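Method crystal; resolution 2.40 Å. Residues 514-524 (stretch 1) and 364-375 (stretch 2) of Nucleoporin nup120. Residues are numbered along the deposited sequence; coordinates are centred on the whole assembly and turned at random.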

ATOM      1  N   ASP A 514     -10.132  -5.690 -17.223  1.00 40.22           N
ATOM      2  CA  ASP A 514      -9.832  -6.655 -16.182  1.00 36.71           C
ATOM      3  C   ASP A 514     -11.011  -7.532 -15.857  1.00 33.64           C
ATOM      4  O   ASP A 514     -10.836  -8.655 -15.399  1.00 35.69           O
ATOM      5  CB  ASP A 514      -9.348  -5.990 -14.898  1.00 36.95           C
ATOM      6  CG  ASP A 514      -8.781  -7.000 -13.916  1.00 36.42           C
ATOM      7  OD1 ASP A 514      -7.709  -7.576 -14.193  1.00 40.26           O
ATOM      8  OD2 ASP A 514      -9.416  -7.236 -12.878  1.00 38.45           O
ATOM      9  N   HIS A 515     -12.206  -7.006 -16.089  1.00 32.72           N
ATOM     10  CA  HIS A 515     -13.441  -7.720 -15.816  1.00 36.60           C
ATOM     11  C   HIS A 515     -13.620  -8.942 -16.680  1.00 36.01           C
ATOM     12  O   HIS A 515     -14.286  -9.893 -16.278  1.00 40.26           O
ATOM     13  CB  HIS A 515     -14.639  -6.778 -15.927  1.00 37.81           C
ATOM     14  CG  HIS A 515     -15.925  -7.375 -15.426  1.00 43.89           C
ATOM     15  ND1 HIS A 515     -15.995  -8.100 -14.284  1.00 45.72           N
ATOM     16  CD2 HIS A 515     -17.216  -7.334 -15.948  1.00 41.24           C
ATOM     17  CE1 HIS A 515     -17.264  -8.502 -14.088  1.00 40.29           C
ATOM     18  NE2 HIS A 515     -18.012  -8.034 -15.108  1.00 43.14           N
ATOM     19  N   PHE A 516     -13.005  -8.949 -17.859  1.00 36.17           N
ATOM     20  CA  PHE A 516     -12.954 -10.164 -18.683  1.00 38.21           C
ATOM     21  C   PHE A 516     -12.237 -11.302 -17.951  1.00 42.15           C
ATOM     22  O   PHE A 516     -12.571 -12.472 -18.139  1.00 46.70           O
ATOM     23  CB  PHE A 516     -12.295  -9.884 -20.043  1.00 35.08           C
ATOM     24  CG  PHE A 516     -13.134  -9.032 -20.957  1.00 42.84           C
ATOM     25  CD1 PHE A 516     -14.322  -9.528 -21.508  1.00 41.92           C
ATOM     26  CD2 PHE A 516     -12.747  -7.730 -21.267  1.00 43.34           C
ATOM     27  CE1 PHE A 516     -15.108  -8.739 -22.338  1.00 37.62           C
ATOM     28  CE2 PHE A 516     -13.527  -6.938 -22.106  1.00 47.36           C
ATOM     29  CZ  PHE A 516     -14.707  -7.444 -22.640  1.00 47.01           C
ATOM     30  N   GLY A 517     -11.262 -10.952 -17.110  1.00 38.17           N
ATOM     31  CA  GLY A 517     -10.553 -11.933 -16.294  1.00 39.58           C
ATOM     32  C   GLY A 517     -11.364 -12.520 -15.142  1.00 41.70           C
ATOM     33  O   GLY A 517     -10.897 -13.435 -14.450  1.00 42.48           O
ATOM     34  N   ASP A 518     -12.573 -12.002 -14.938  1.00 42.30           N
ATOM     35  CA  ASP A 518     -13.454 -12.469 -13.856  1.00 41.77           C
ATOM     36  C   ASP A 518     -14.310 -13.683 -14.219  1.00 44.53           C
ATOM     37  O   ASP A 518     -15.011 -14.227 -13.360  1.00 40.73           O
ATOM     38  CB  ASP A 518     -14.333 -11.329 -13.341  1.00 37.64           C
ATOM     39  CG  ASP A 518     -13.519 -10.217 -12.703  1.00 43.93           C
ATOM     40  OD1 ASP A 518     -12.509 -10.525 -12.035  1.00 42.53           O
ATOM     41  OD2 ASP A 518     -13.881  -9.037 -12.875  1.00 44.10           O
ATOM     42  N   GLU A 519     -14.242 -14.113 -15.478  1.00 38.05           N
ATOM     43  CA  GLU A 519     -14.955 -15.308 -15.910  1.00 41.52           C
ATOM     44  C   GLU A 519     -14.508 -16.534 -15.107  1.00 40.60           C
ATOM     45  O   GLU A 519     -13.317 -16.821 -15.015  1.00 41.43           O
ATOM     46  CB  GLU A 519     -14.735 -15.542 -17.406  1.00 47.25           C
ATOM     47  CG  GLU A 519     -15.500 -16.727 -17.981  1.00 45.50           C
ATOM     48  CD  GLU A 519     -15.517 -16.742 -19.501  1.00 57.14           C
ATOM     49  OE1 GLU A 519     -14.809 -15.920 -20.126  1.00 51.21           O
ATOM     50  OE2 GLU A 519     -16.235 -17.583 -20.077  1.00 65.66           O
ATOM     51  N   ILE A 520     -15.469 -17.241 -14.523  1.00 38.76           N
ATOM     52  CA  ILE A 520     -15.198 -18.474 -13.788  1.00 37.41           C
ATOM     53  C   ILE A 520     -14.811 -19.569 -14.783  1.00 45.24           C
ATOM     54  O   ILE A 520     -15.247 -19.538 -15.932  1.00 44.24           O
ATOM     55  CB  ILE A 520     -16.413 -18.877 -12.906  1.00 42.67           C
ATOM     56  CG1 ILE A 520     -16.118 -20.107 -12.045  1.00 40.00           C
ATOM     57  CG2 ILE A 520     -17.665 -19.113 -13.749  1.00 41.04           C
ATOM     58  CD1 ILE A 520     -15.167 -19.864 -10.903  1.00 41.36           C
ATOM     59  N   LEU A 521     -13.971 -20.514 -14.356  1.00 46.16           N
ATOM     60  CA  LEU A 521     -13.511 -21.583 -15.247  1.00 38.35           C
ATOM     61  C   LEU A 521     -13.562 -22.943 -14.578  1.00 44.56           C
ATOM     62  O   LEU A 521     -13.986 -23.923 -15.189  1.00 44.74           O
ATOM     63  CB  LEU A 521     -12.093 -21.319 -15.769  1.00 33.23           C
ATOM     64  CG  LEU A 521     -11.822 -20.020 -16.532  1.00 38.69           C
ATOM     65  CD1 LEU A 521     -10.329 -19.874 -16.808  1.00 39.11           C
ATOM     66  CD2 LEU A 521     -12.613 -19.947 -17.829  1.00 37.58           C
ATOM     67  N   SER A 522     -13.114 -23.003 -13.328  1.00 47.44           N
ATOM     68  CA  SER A 522     -13.141 -24.238 -12.572  1.00 38.86           C
ATOM     69  C   SER A 522     -13.054 -23.950 -11.089  1.00 44.42           C
ATOM     70  O   SER A 522     -12.785 -22.814 -10.692  1.00 39.46           O
ATOM     71  CB  SER A 522     -11.982 -25.140 -12.979  1.00 35.88           C
ATOM     72  OG  SER A 522     -10.771 -24.681 -12.404  1.00 37.26           O
ATOM     73  N   ILE A 523     -13.297 -24.991 -10.286  1.00 38.27           N
ATOM     74  CA  ILE A 523     -13.053 -24.974  -8.846  1.00 42.53           C
ATOM     75  C   ILE A 523     -12.366 -26.284  -8.425  1.00 50.00           C
ATOM     76  O   ILE A 523     -12.547 -27.323  -9.070  1.00 52.43           O
ATOM     77  CB  ILE A 523     -14.342 -24.720  -8.016  1.00 44.14           C
ATOM     78  CG1 ILE A 523     -15.337 -25.887  -8.131  1.00 47.39           C
ATOM     79  CG2 ILE A 523     -15.001 -23.395  -8.399  1.00 38.04           C
ATOM     80  CD1 ILE A 523     -16.381 -25.899  -7.030  1.00 41.84           C
ATOM     81  N   ASN A 524     -11.555 -26.226  -7.369  1.00 43.12           N
ATOM     82  CA  ASN A 524     -10.854 -27.406  -6.867  1.00 46.54           C
ATOM     83  C   ASN A 524     -10.775 -27.399  -5.360  1.00 56.95           C
ATOM     84  O   ASN A 524     -10.278 -26.436  -4.767  1.00 52.29           O
ATOM     85  CB  ASN A 524      -9.421 -27.485  -7.399  1.00 44.80           C
ATOM     86  CG  ASN A 524      -9.350 -27.578  -8.903  1.00 48.49           C
ATOM     87  OD1 ASN A 524      -9.129 -26.573  -9.582  1.00 46.86           O
ATOM     88  ND2 ASN A 524      -9.525 -28.788  -9.436  1.00 49.14           N
TER
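Stretch 2 364-375: LIIAWKSNLNTV

How does stretch 2 lie on stretch 1? It forms a beta hairpin: strand 364-370 runs into a type II' turn from Ser370 to Asn373, and strand 373-375 leads back. The turn is closed by two backbone hydrogen bonds, Ser370 N to Asn373 O at 3.0 Å and Asn373 N to Ser370 O at 2.9 Å. Strand 520-524 runs antiparallel to strand 364-370, at 171°, but the axes come no closer than 7.9 Å. At that spacing no backbone-to-backbone hydrogen bond links the two stretches, and side chains fill the space between them.

What satisfies the ammonium group of Lys369? Its CA-to-CB bond points toward stretch 1, and the extended side chain carries NZ to two acceptors there. NZ lies 2.8 Å from Glu519 OE2, a salt bridge that is also a hydrogen bond, and gives a second hydrogen bond to Ile520 O at 3.2 Å. One cation thus serves both a carboxylate and a backbone carbonyl at the start of the strand. The aliphatic part of the lysine is used as well, with CB 3.7 Å from Ile520 CG2.

How is the backbone amide of Ile520 satisfied, if not by the hairpin directly? Water 1 accepts from Ile520 N at 3.0 Å and donates to Asn371 O at 3.0 Å, while also hydrogen-bonding Thr374 OG1 at 2.8 Å. It therefore ties the beginning of strand 520-524 to the turn and to the returning strand. Here the backbones are near, with Glu519 CA and Leu372 CA 4.7 Å apart.

What does Leu372 rest against? This turn residue has the largest area covered by the other stretch. Its CD1 is 3.6 Å from His515 CD2 and 4.0 Å from Phe516 CD1, oblique to both rings, and its CD2 is 3.9 Å from Glu519 CB. Leu372 CB adds an off-centre CH-pi contact, 4.2 Å from the centroid of the His515 ring. That ring is tethered within its own stretch, since His515 ND1 gives a 2.7 Å hydrogen bond to Asp518 OD2; Asp518 OD1 is satisfied elsewhere in the structure.

Where does the contact become mainly apolar? Further along the strand, Ile523 points toward the hairpin and packs its CG2 3.9 Å from Ala367 CB and its CD1 3.8 Å from Ile365 CG2. Ile520 CG1 also approaches Ala367 CB, at 4.3 Å, so the small alanine meets both isoleucines. Ser522 points away, its OG hydrogen-bonded elsewhere.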

ATOM      1  N   LEU A 364     -21.248 -30.416  -0.980  1.00 50.66           N
ATOM      2  CA  LEU A 364     -21.203 -30.171  -2.419  1.00 52.49           C
ATOM      3  C   LEU A 364     -21.080 -28.681  -2.731  1.00 51.14           C
ATOM      4  O   LEU A 364     -21.996 -27.898  -2.460  1.00 48.93           O
ATOM      5  CB  LEU A 364     -22.434 -30.765  -3.119  1.00 50.01           C
ATOM      6  CG  LEU A 364     -22.414 -30.753  -4.657  1.00 58.94           C
ATOM      7  CD1 LEU A 364     -21.565 -31.891  -5.203  1.00 62.47           C
ATOM      8  CD2 LEU A 364     -23.823 -30.826  -5.231  1.00 68.02           C
ATOM      9  N   ILE A 365     -19.936 -28.303  -3.294  1.00 50.73           N
ATOM     10  CA  ILE A 365     -19.685 -26.922  -3.714  1.00 49.57           C
ATOM     11  C   ILE A 365     -19.960 -26.811  -5.212  1.00 45.79           C
ATOM     12  O   ILE A 365     -19.479 -27.624  -6.002  1.00 47.10           O
ATOM     13  CB  ILE A 365     -18.238 -26.470  -3.393  1.00 48.80           C
ATOM     14  CG1 ILE A 365     -17.911 -26.723  -1.917  1.00 49.45           C
ATOM     15  CG2 ILE A 365     -18.046 -24.992  -3.719  1.00 43.84           C
ATOM     16  CD1 ILE A 365     -16.440 -26.945  -1.638  1.00 48.05           C
ATOM     17  N   ILE A 366     -20.740 -25.805  -5.588  1.00 45.22           N
ATOM     18  CA  ILE A 366     -21.177 -25.627  -6.966  1.00 52.15           C
ATOM     19  C   ILE A 366     -20.873 -24.211  -7.436  1.00 51.13           C
ATOM     20  O   ILE A 366     -21.151 -23.251  -6.718  1.00 54.13           O
ATOM     21  CB  ILE A 366     -22.700 -25.853  -7.101  1.00 60.35           C
ATOM     22  CG1 ILE A 366     -23.158 -27.071  -6.285  1.00 62.94           C
ATOM     23  CG2 ILE A 366     -23.092 -25.986  -8.564  1.00 51.33           C
ATOM     24  CD1 ILE A 366     -24.662 -27.179  -6.121  1.00 66.74           C
ATOM     25  N   ALA A 367     -20.325 -24.093  -8.647  1.00 56.35           N
ATOM     26  CA  ALA A 367     -20.061 -22.795  -9.285  1.00 47.47           C
ATOM     27  C   ALA A 367     -20.980 -22.558 -10.482  1.00 49.39           C
ATOM     28  O   ALA A 367     -21.068 -23.393 -11.390  1.00 50.82           O
ATOM     29  CB  ALA A 367     -18.602 -22.692  -9.719  1.00 47.49           C
ATOM     30  N   TRP A 368     -21.643 -21.406 -10.477  1.00 49.08           N
ATOM     31  CA  TRP A 368     -22.568 -21.023 -11.536  1.00 48.40           C
ATOM     32  C   TRP A 368     -22.041 -19.873 -12.330  1.00 47.53           C
ATOM     33  O   TRP A 368     -21.409 -18.967 -11.788  1.00 56.74           O
ATOM     34  CB  TRP A 368     -23.936 -20.684 -10.952  1.00 51.44           C
ATOM     35  CG  TRP A 368     -24.563 -21.876 -10.282  1.00 45.47           C
ATOM     36  CD1 TRP A 368     -24.551 -22.193  -8.929  1.00 53.38           C
ATOM     37  CD2 TRP A 368     -25.277 -22.986 -10.928  1.00 48.27           C
ATOM     38  NE1 TRP A 368     -25.205 -23.377  -8.697  1.00 59.86           N
ATOM     39  CE2 TRP A 368     -25.666 -23.905  -9.851  1.00 51.75           C
ATOM     40  CE3 TRP A 368     -25.634 -23.292 -12.242  1.00 48.79           C
ATOM     41  CZ2 TRP A 368     -26.375 -25.076 -10.100  1.00 50.49           C
ATOM     42  CZ3 TRP A 368     -26.347 -24.476 -12.482  1.00 50.43           C
ATOM     43  CH2 TRP A 368     -26.709 -25.345 -11.435  1.00 51.78           C
ATOM     44  N   LYS A 369     -22.329 -19.896 -13.624  1.00 48.75           N
ATOM     45  CA  LYS A 369     -21.755 -18.964 -14.583  1.00 53.82           C
ATOM     46  C   LYS A 369     -22.858 -18.285 -15.382  1.00 59.90           C
ATOM     47  O   LYS A 369     -23.855 -18.916 -15.739  1.00 53.79           O
ATOM     48  CB  LYS A 369     -20.819 -19.737 -15.520  1.00 55.07           C
ATOM     49  CG  LYS A 369     -20.187 -18.951 -16.657  1.00 56.35           C
ATOM     50  CD  LYS A 369     -19.305 -19.868 -17.495  1.00 49.72           C
ATOM     51  CE  LYS A 369     -18.328 -19.074 -18.350  1.00 55.38           C
ATOM     52  NZ  LYS A 369     -17.049 -19.818 -18.572  1.00 53.87           N
ATOM     53  N   SER A 370     -22.676 -16.993 -15.640  1.00 56.88           N
ATOM     54  CA  SER A 370     -23.535 -16.248 -16.549  1.00 50.02           C
ATOM     55  C   SER A 370     -22.714 -15.142 -17.184  1.00 52.31           C
ATOM     56  O   SER A 370     -22.608 -14.038 -16.636  1.00 59.52           O
ATOM     57  CB  SER A 370     -24.744 -15.665 -15.815  1.00 62.94           C
ATOM     58  OG  SER A 370     -25.670 -15.118 -16.738  1.00 53.59           O
ATOM     59  N   ASN A 371     -22.139 -15.444 -18.346  1.00 57.42           N
ATOM     60  CA  ASN A 371     -21.149 -14.576 -18.973  1.00 58.28           C
ATOM     61  C   ASN A 371     -20.088 -14.314 -17.896  1.00 58.58           C
ATOM     62  O   ASN A 371     -19.517 -15.257 -17.358  1.00 59.29           O
ATOM     63  CB  ASN A 371     -21.794 -13.276 -19.480  1.00 52.57           C
ATOM     64  CG  ASN A 371     -22.765 -13.512 -20.621  1.00 60.22           C
ATOM     65  OD1 ASN A 371     -22.460 -14.235 -21.566  1.00 57.15           O
ATOM     66  ND2 ASN A 371     -23.941 -12.889 -20.543  1.00 59.41           N
ATOM     67  N   LEU A 372     -19.806 -13.046 -17.610  1.00 54.22           N
ATOM     68  CA  LEU A 372     -18.809 -12.670 -16.612  1.00 52.82           C
ATOM     69  C   LEU A 372     -19.288 -12.631 -15.158  1.00 56.98           C
ATOM     70  O   LEU A 372     -18.558 -12.185 -14.271  1.00 59.80           O
ATOM     71  CB  LEU A 372     -18.208 -11.315 -17.003  1.00 44.95           C
ATOM     72  CG  LEU A 372     -17.527 -11.209 -18.365  1.00 39.79           C
ATOM     73  CD1 LEU A 372     -17.117  -9.768 -18.616  1.00 41.04           C
ATOM     74  CD2 LEU A 372     -16.316 -12.132 -18.444  1.00 42.29           C
ATOM     75  N   ASN A 373     -20.515 -13.089 -14.924  1.00 57.14           N
ATOM     76  CA  ASN A 373     -21.084 -13.155 -13.581  1.00 48.25           C
ATOM     77  C   ASN A 373     -20.938 -14.551 -13.002  1.00 43.11           C
ATOM     78  O   ASN A 373     -20.897 -15.529 -13.749  1.00 49.15           O
ATOM     79  CB  ASN A 373     -22.566 -12.760 -13.606  1.00 61.09           C
ATOM     80  CG  ASN A 373     -22.774 -11.269 -13.784  1.00 62.99           C
ATOM     81  OD1 ASN A 373     -23.454 -10.840 -14.714  1.00 63.18           O
ATOM     82  ND2 ASN A 373     -22.192 -10.469 -12.894  1.00 61.81           N
ATOM     83  N   THR A 374     -20.895 -14.644 -11.673  1.00 39.31           N
ATOM     84  CA  THR A 374     -20.594 -15.903 -10.997  1.00 43.02           C
ATOM     85  C   THR A 374     -21.304 -16.037  -9.643  1.00 47.09           C
ATOM     86  O   THR A 374     -21.343 -15.087  -8.859  1.00 49.91           O
ATOM     87  CB  THR A 374     -19.068 -16.035 -10.774  1.00 43.42           C
ATOM     88  OG1 THR A 374     -18.376 -15.827 -12.013  1.00 45.28           O
ATOM     89  CG2 THR A 374     -18.709 -17.405 -10.225  1.00 37.93           C
ATOM     90  N   VAL A 375     -21.857 -17.220  -9.376  1.00 43.43           N
ATOM     91  CA  VAL A 375     -22.375 -17.551  -8.044  1.00 41.84           C
ATOM     92  C   VAL A 375     -21.800 -18.872  -7.547  1.00 42.71           C
ATOM     93  O   VAL A 375     -21.736 -19.853  -8.285  1.00 48.85           O
ATOM     94  CB  VAL A 375     -23.923 -17.608  -7.989  1.00 41.98           C
ATOM     95  CG1 VAL A 375     -24.398 -17.991  -6.589  1.00 38.34           C
ATOM     96  CG2 VAL A 375     -24.533 -16.269  -8.383  1.00 39.68           C
TER
HETATM   97  O   HOH W   1     -18.193 -16.037 -14.813  1.00 41.97           O